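PDB 5XSW: chitinase from Thermococcus chitonophagus, which probably hydrolyses chitin as an endochitinase, the crystallised piece joining a beta-sheet domain to a helical domain that binds a glycan. Local coordinates for residues 190-198 / 453-464. Sequence-based numbering, arbitrary orientation.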
ATOM      1  N   MET A 190     -15.446 -19.809  10.152  1.00 20.44           N
ATOM      2  CA  MET A 190     -16.472 -18.762  10.152  1.00 21.27           C
ATOM      3  C   MET A 190     -16.051 -17.504   9.388  1.00 24.19           C
ATOM      4  O   MET A 190     -16.891 -16.837   8.795  1.00 22.17           O
ATOM      5  CB  MET A 190     -16.889 -18.382  11.602  1.00 21.61           C
ATOM      6  CG  MET A 190     -17.685 -19.536  12.244  1.00 23.95           C
ATOM      7  SD  MET A 190     -18.292 -19.040  13.906  1.00 30.59           S
ATOM      8  CE  MET A 190     -16.866 -19.307  14.812  1.00 19.19           C
ATOM      9  N   GLY A 191     -14.762 -17.148   9.420  1.00 24.99           N
ATOM     10  CA  GLY A 191     -14.300 -16.017   8.619  1.00 19.35           C
ATOM     11  C   GLY A 191     -14.433 -16.292   7.116  1.00 20.19           C
ATOM     12  O   GLY A 191     -14.813 -15.383   6.375  1.00 22.47           O
ATOM     13  N   LEU A 192     -14.105 -17.510   6.679  1.00 19.01           N
ATOM     14  CA  LEU A 192     -14.290 -17.906   5.272  1.00 22.74           C
ATOM     15  C   LEU A 192     -15.787 -17.742   4.922  1.00 23.96           C
ATOM     16  O   LEU A 192     -16.127 -17.386   3.826  1.00 22.14           O
ATOM     17  CB  LEU A 192     -13.880 -19.372   5.025  1.00 22.87           C
ATOM     18  CG  LEU A 192     -12.370 -19.746   5.043  1.00 22.36           C
ATOM     19  CD1 LEU A 192     -12.150 -21.267   4.985  1.00 20.57           C
ATOM     20  CD2 LEU A 192     -11.603 -18.949   3.936  1.00 21.13           C
ATOM     21  N   ALA A 193     -16.666 -18.103   5.860  1.00 23.32           N
ATOM     22  CA  ALA A 193     -18.103 -18.148   5.542  1.00 22.74           C
ATOM     23  C   ALA A 193     -18.576 -16.729   5.355  1.00 24.55           C
ATOM     24  O   ALA A 193     -19.442 -16.448   4.520  1.00 23.47           O
ATOM     25  CB  ALA A 193     -18.918 -18.869   6.674  1.00 18.91           C
ATOM     26  N   LEU A 194     -18.029 -15.810   6.145  1.00 23.21           N
ATOM     27  CA  LEU A 194     -18.466 -14.435   6.034  1.00 20.52           C
ATOM     28  C   LEU A 194     -17.904 -13.852   4.729  1.00 24.62           C
ATOM     29  O   LEU A 194     -18.591 -13.067   4.074  1.00 23.06           O
ATOM     30  CB  LEU A 194     -18.014 -13.567   7.239  1.00 22.07           C
ATOM     31  CG  LEU A 194     -18.326 -12.055   7.132  1.00 25.56           C
ATOM     32  CD1 LEU A 194     -19.867 -11.861   6.906  1.00 24.08           C
ATOM     33  CD2 LEU A 194     -17.879 -11.270   8.385  1.00 24.60           C
ATOM     34  N   ALA A 195     -16.669 -14.199   4.363  1.00 21.84           N
ATOM     35  CA  ALA A 195     -16.138 -13.726   3.077  1.00 20.37           C
ATOM     36  C   ALA A 195     -17.045 -14.185   1.916  1.00 23.76           C
ATOM     37  O   ALA A 195     -17.258 -13.474   0.961  1.00 23.18           O
ATOM     38  CB  ALA A 195     -14.670 -14.268   2.844  1.00 22.03           C
ATOM     39  N   TYR A 196     -17.496 -15.430   2.007  1.00 20.40           N
ATOM     40  CA  TYR A 196     -18.396 -16.040   1.009  1.00 19.29           C
ATOM     41  C   TYR A 196     -19.719 -15.271   0.952  1.00 21.88           C
ATOM     42  O   TYR A 196     -20.109 -14.777  -0.064  1.00 23.42           O
ATOM     43  CB  TYR A 196     -18.643 -17.490   1.427  1.00 24.33           C
ATOM     44  CG  TYR A 196     -19.542 -18.332   0.534  1.00 26.83           C
ATOM     45  CD1 TYR A 196     -19.660 -18.086  -0.832  1.00 26.09           C
ATOM     46  CD2 TYR A 196     -20.243 -19.425   1.076  1.00 31.30           C
ATOM     47  CE1 TYR A 196     -20.465 -18.914  -1.645  1.00 24.16           C
ATOM     48  CE2 TYR A 196     -21.053 -20.227   0.283  1.00 29.61           C
ATOM     49  CZ  TYR A 196     -21.171 -19.958  -1.064  1.00 28.52           C
ATOM     50  OH  TYR A 196     -21.961 -20.787  -1.847  1.00 29.15           O
ATOM     51  N   GLU A 197     -20.398 -15.147   2.080  1.00 23.31           N
ATOM     52  CA  GLU A 197     -21.725 -14.525   2.077  1.00 24.61           C
ATOM     53  C   GLU A 197     -21.655 -13.026   1.789  1.00 27.44           C
ATOM     54  O   GLU A 197     -22.501 -12.450   1.084  1.00 24.35           O
ATOM     55  CB  GLU A 197     -22.463 -14.822   3.440  1.00 21.00           C
ATOM     56  CG  GLU A 197     -23.957 -14.326   3.453  1.00 27.68           C
ATOM     57  CD  GLU A 197     -24.846 -15.028   2.396  1.00 31.21           C
ATOM     58  OE1 GLU A 197     -24.557 -16.194   1.964  1.00 30.05           O
ATOM     59  OE2 GLU A 197     -25.870 -14.420   2.022  1.00 38.08           O
ATOM     60  N   TRP A 198     -20.648 -12.362   2.331  1.00 22.50           N
ATOM     61  CA  TRP A 198     -20.501 -10.934   2.120  1.00 23.16           C
ATOM     62  C   TRP A 198     -19.988 -10.607   0.709  1.00 25.89           C
ATOM     63  O   TRP A 198     -20.605  -9.797   0.004  1.00 23.87           O
ATOM     64  CB  TRP A 198     -19.530 -10.345   3.192  1.00 22.33           C
ATOM     65  CG  TRP A 198     -19.628  -8.862   3.391  1.00 21.22           C
ATOM     66  CD1 TRP A 198     -20.360  -7.943   2.656  1.00 27.40           C
ATOM     67  CD2 TRP A 198     -18.959  -8.121   4.400  1.00 24.05           C
ATOM     68  NE1 TRP A 198     -20.190  -6.684   3.193  1.00 27.42           N
ATOM     69  CE2 TRP A 198     -19.340  -6.776   4.269  1.00 29.08           C
ATOM     70  CE3 TRP A 198     -18.093  -8.482   5.446  1.00 25.58           C
ATOM     71  CZ2 TRP A 198     -18.848  -5.778   5.118  1.00 28.14           C
ATOM     72  CZ3 TRP A 198     -17.641  -7.507   6.291  1.00 26.03           C
ATOM     73  CH2 TRP A 198     -18.007  -6.157   6.110  1.00 29.95           C
ATOM     74  N   PHE A 453     -24.588 -22.197   9.452  1.00 26.65           N
ATOM     75  CA  PHE A 453     -23.949 -20.897   9.684  1.00 23.53           C
ATOM     76  C   PHE A 453     -24.290 -19.821   8.619  1.00 21.19           C
ATOM     77  O   PHE A 453     -24.360 -18.630   8.942  1.00 24.88           O
ATOM     78  CB  PHE A 453     -22.387 -21.052   9.838  1.00 24.37           C
ATOM     79  CG  PHE A 453     -21.734 -19.790  10.376  1.00 24.34           C
ATOM     80  CD1 PHE A 453     -22.048 -19.326  11.630  1.00 24.07           C
ATOM     81  CD2 PHE A 453     -20.817 -19.063   9.601  1.00 25.39           C
ATOM     82  CE1 PHE A 453     -21.490 -18.125  12.140  1.00 27.11           C
ATOM     83  CE2 PHE A 453     -20.237 -17.888  10.076  1.00 22.43           C
ATOM     84  CZ  PHE A 453     -20.567 -17.406  11.344  1.00 26.14           C
ATOM     85  N   LEU A 454     -24.531 -20.199   7.353  1.00 25.08           N
ATOM     86  CA  LEU A 454     -24.949 -19.167   6.404  1.00 23.63           C
ATOM     87  C   LEU A 454     -26.275 -18.514   6.809  1.00 27.38           C
ATOM     88  O   LEU A 454     -26.472 -17.305   6.623  1.00 23.46           O
ATOM     89  CB  LEU A 454     -25.116 -19.722   4.985  1.00 24.88           C
ATOM     90  CG  LEU A 454     -23.810 -20.010   4.227  1.00 29.55           C
ATOM     91  CD1 LEU A 454     -24.112 -20.537   2.780  1.00 26.89           C
ATOM     92  CD2 LEU A 454     -22.967 -18.688   4.185  1.00 26.10           C
ATOM     93  N   THR A 455     -27.162 -19.314   7.397  1.00 28.06           N
ATOM     94  CA  THR A 455     -28.475 -18.744   7.825  1.00 24.26           C
ATOM     95  C   THR A 455     -28.262 -17.764   8.998  1.00 23.33           C
ATOM     96  O   THR A 455     -28.821 -16.667   9.034  1.00 27.69           O
ATOM     97  CB  THR A 455     -29.455 -19.899   8.160  1.00 26.82           C
ATOM     98  OG1 THR A 455     -29.746 -20.623   6.952  1.00 27.66           O
ATOM     99  CG2 THR A 455     -30.800 -19.310   8.702  1.00 28.89           C
ATOM    100  N   ILE A 456     -27.345 -18.119   9.915  1.00 25.34           N
ATOM    101  CA  ILE A 456     -26.974 -17.214  11.001  1.00 22.09           C
ATOM    102  C   ILE A 456     -26.411 -15.905  10.455  1.00 27.67           C
ATOM    103  O   ILE A 456     -26.778 -14.785  10.883  1.00 27.73           O
ATOM    104  CB  ILE A 456     -25.917 -17.852  11.942  1.00 28.88           C
ATOM    105  CG1 ILE A 456     -26.477 -19.070  12.707  1.00 28.77           C
ATOM    106  CG2 ILE A 456     -25.309 -16.736  12.852  1.00 25.17           C
ATOM    107  CD1 ILE A 456     -27.561 -18.695  13.817  1.00 30.30           C
ATOM    108  N   LEU A 457     -25.488 -16.023   9.504  1.00 25.09           N
ATOM    109  CA  LEU A 457     -24.960 -14.797   8.853  1.00 23.53           C
ATOM    110  C   LEU A 457     -26.061 -13.909   8.204  1.00 22.83           C
ATOM    111  O   LEU A 457     -26.045 -12.665   8.329  1.00 24.42           O
ATOM    112  CB  LEU A 457     -23.923 -15.172   7.786  1.00 25.71           C
ATOM    113  CG  LEU A 457     -22.556 -15.690   8.346  1.00 29.96           C
ATOM    114  CD1 LEU A 457     -21.570 -16.077   7.207  1.00 26.47           C
ATOM    115  CD2 LEU A 457     -21.919 -14.639   9.295  1.00 25.32           C
ATOM    116  N   ARG A 458     -27.008 -14.551   7.541  1.00 25.01           N
ATOM    117  CA  ARG A 458     -28.089 -13.815   6.851  1.00 25.29           C
ATOM    118  C   ARG A 458     -28.980 -13.115   7.845  1.00 26.25           C
ATOM    119  O   ARG A 458     -29.363 -11.951   7.642  1.00 30.35           O
ATOM    120  CB  ARG A 458     -28.920 -14.789   5.981  1.00 30.13           C
ATOM    121  CG  ARG A 458     -28.147 -15.151   4.730  1.00 31.08           C
ATOM    122  CD  ARG A 458     -28.783 -16.180   3.830  1.00 34.24           C
ATOM    123  NE  ARG A 458     -27.780 -16.587   2.853  1.00 29.85           N
ATOM    124  CZ  ARG A 458     -27.754 -17.757   2.254  1.00 32.36           C
ATOM    125  NH1 ARG A 458     -28.695 -18.655   2.499  1.00 28.34           N
ATOM    126  NH2 ARG A 458     -26.764 -18.055   1.434  1.00 27.49           N
ATOM    127  N   VAL A 459     -29.264 -13.803   8.956  1.00 31.13           N
ATOM    128  CA  VAL A 459     -30.000 -13.144  10.030  1.00 25.50           C
ATOM    129  C   VAL A 459     -29.256 -11.946  10.511  1.00 32.18           C
ATOM    130  O   VAL A 459     -29.831 -10.851  10.608  1.00 32.60           O
ATOM    131  CB  VAL A 459     -30.263 -14.105  11.179  1.00 30.10           C
ATOM    132  CG1 VAL A 459     -30.709 -13.338  12.415  1.00 31.82           C
ATOM    133  CG2 VAL A 459     -31.322 -15.103  10.721  1.00 27.16           C
ATOM    134  N   ALA A 460     -27.960 -12.103  10.788  1.00 29.54           N
ATOM    135  CA  ALA A 460     -27.195 -10.915  11.213  1.00 26.22           C
ATOM    136  C   ALA A 460     -27.236  -9.825  10.158  1.00 29.62           C
ATOM    137  O   ALA A 460     -27.394  -8.632  10.480  1.00 32.20           O
ATOM    138  CB  ALA A 460     -25.703 -11.305  11.516  1.00 28.39           C
ATOM    139  N   MET A 461     -27.054 -10.221   8.890  1.00 25.33           N
ATOM    140  CA  MET A 461     -26.910  -9.207   7.835  1.00 27.42           C
ATOM    141  C   MET A 461     -28.181  -8.462   7.470  1.00 36.28           C
ATOM    142  O   MET A 461     -28.129  -7.382   6.836  1.00 31.15           O
ATOM    143  CB  MET A 461     -26.309  -9.855   6.555  1.00 27.82           C
ATOM    144  CG  MET A 461     -24.830 -10.277   6.854  1.00 28.76           C
ATOM    145  SD  MET A 461     -24.083 -11.169   5.479  1.00 33.59           S
ATOM    146  CE  MET A 461     -23.718  -9.822   4.361  1.00 36.26           C
ATOM    147  N   LYS A 462     -29.324  -9.016   7.880  1.00 33.24           N
ATOM    148  CA  LYS A 462     -30.592  -8.278   7.759  1.00 33.26           C
ATOM    149  C   LYS A 462     -30.457  -6.963   8.488  1.00 34.83           C
ATOM    150  O   LYS A 462     -31.127  -6.015   8.175  1.00 36.66           O
ATOM    151  CB  LYS A 462     -31.761  -9.091   8.346  1.00 32.31           C
ATOM    152  CG  LYS A 462     -32.225 -10.279   7.503  1.00 31.67           C
ATOM    153  CD  LYS A 462     -33.073  -9.685   6.295  1.00 42.25           C
ATOM    154  CE  LYS A 462     -33.682 -10.748   5.380  1.00 40.92           C
ATOM    155  NZ  LYS A 462     -34.331 -10.114   4.152  1.00 48.98           N
ATOM    156  N   HIS A 463     -29.610  -6.886   9.495  1.00 29.97           N
ATOM    157  CA  HIS A 463     -29.407  -5.646  10.225  1.00 33.62           C
ATOM    158  C   HIS A 463     -28.254  -4.776   9.735  1.00 36.11           C
ATOM    159  O   HIS A 463     -27.996  -3.749  10.275  1.00 34.90           O
ATOM    160  CB  HIS A 463     -29.240  -5.902  11.714  1.00 31.34           C
ATOM    161  CG  HIS A 463     -30.389  -6.607  12.338  1.00 36.84           C
ATOM    162  ND1 HIS A 463     -31.284  -5.977  13.162  1.00 38.77           N
ATOM    163  CD2 HIS A 463     -30.793  -7.887  12.256  1.00 37.14           C
ATOM    164  CE1 HIS A 463     -32.189  -6.839  13.560  1.00 40.08           C
ATOM    165  NE2 HIS A 463     -31.915  -8.006  13.023  1.00 36.81           N
ATOM    166  N   TRP A 464     -27.534  -5.202   8.671  1.00 34.88           N
ATOM    167  CA  TRP A 464     -26.385  -4.430   8.191  1.00 30.92           C
ATOM    168  C   TRP A 464     -26.800  -3.337   7.193  1.00 32.54           C
ATOM    169  O   TRP A 464     -27.787  -3.481   6.479  1.00 33.83           O
ATOM    170  CB  TRP A 464     -25.355  -5.385   7.563  1.00 29.77           C
ATOM    171  CG  TRP A 464     -24.628  -6.272   8.557  1.00 32.18           C
ATOM    172  CD1 TRP A 464     -25.000  -6.561   9.843  1.00 34.55           C
ATOM    173  CD2 TRP A 464     -23.410  -7.000   8.320  1.00 36.75           C
ATOM    174  NE1 TRP A 464     -24.098  -7.428  10.418  1.00 33.37           N
ATOM    175  CE2 TRP A 464     -23.106  -7.705   9.504  1.00 31.24           C
ATOM    176  CE3 TRP A 464     -22.549  -7.131   7.208  1.00 34.26           C
ATOM    177  CZ2 TRP A 464     -21.970  -8.528   9.622  1.00 33.22           C
ATOM    178  CZ3 TRP A 464     -21.426  -7.942   7.324  1.00 32.19           C
ATOM    179  CH2 TRP A 464     -21.152  -8.640   8.518  1.00 29.41           C
TER
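Glu197 and Arg458 form a buried salt bridge between helices 186-199 and 449-461. Arg458 grips the carboxylate side-on. Arg458 NH2 lies 2.9 Å from Glu197 OE1, on the syn side but tilted out of the carboxylate plane. Arg458 NE lies 3.0 Å from Glu197 OE2, in a nearly straight bond that comes from above that plane. The carboxylate and guanidinium planes are 64° apart, so the two groups are not coplanar. With CG anti to the backbone N (chi1 -174°) and a bend at chi2, Glu197 fits as a knob among Leu454, Leu457, Arg458 and Met461. Glu197 CG is 3.8 Å from Met461 SD.

Apolar groups continue the interface. Met190 CG lies over one face of the Phe453 ring, a CH-pi contact, and Met190 SD approaches the same ring obliquely, a Met-aromatic contact. Ala193 CB meets the ring edge, 3.5 Å from Phe453 CD2. Trp464 closes the type I beta turn from Met461 and points CZ3 at the centre of the Trp198 face, a T-shaped pair with planes at 70°. Met461 CG covers one face of Trp464.

Phe405 of helix 399-412 meets Phe453 edge-to-face, and Phe414 packs against Trp198 and Trp464. Pro159 O accepts a bond from Arg458 NH1, which helps fix the guanidinium. A leucine in place of Arg458 would probably leave the Glu197 carboxylate buried without its countercharge. The two charges probably offset each other within an otherwise largely apolar helix crossing.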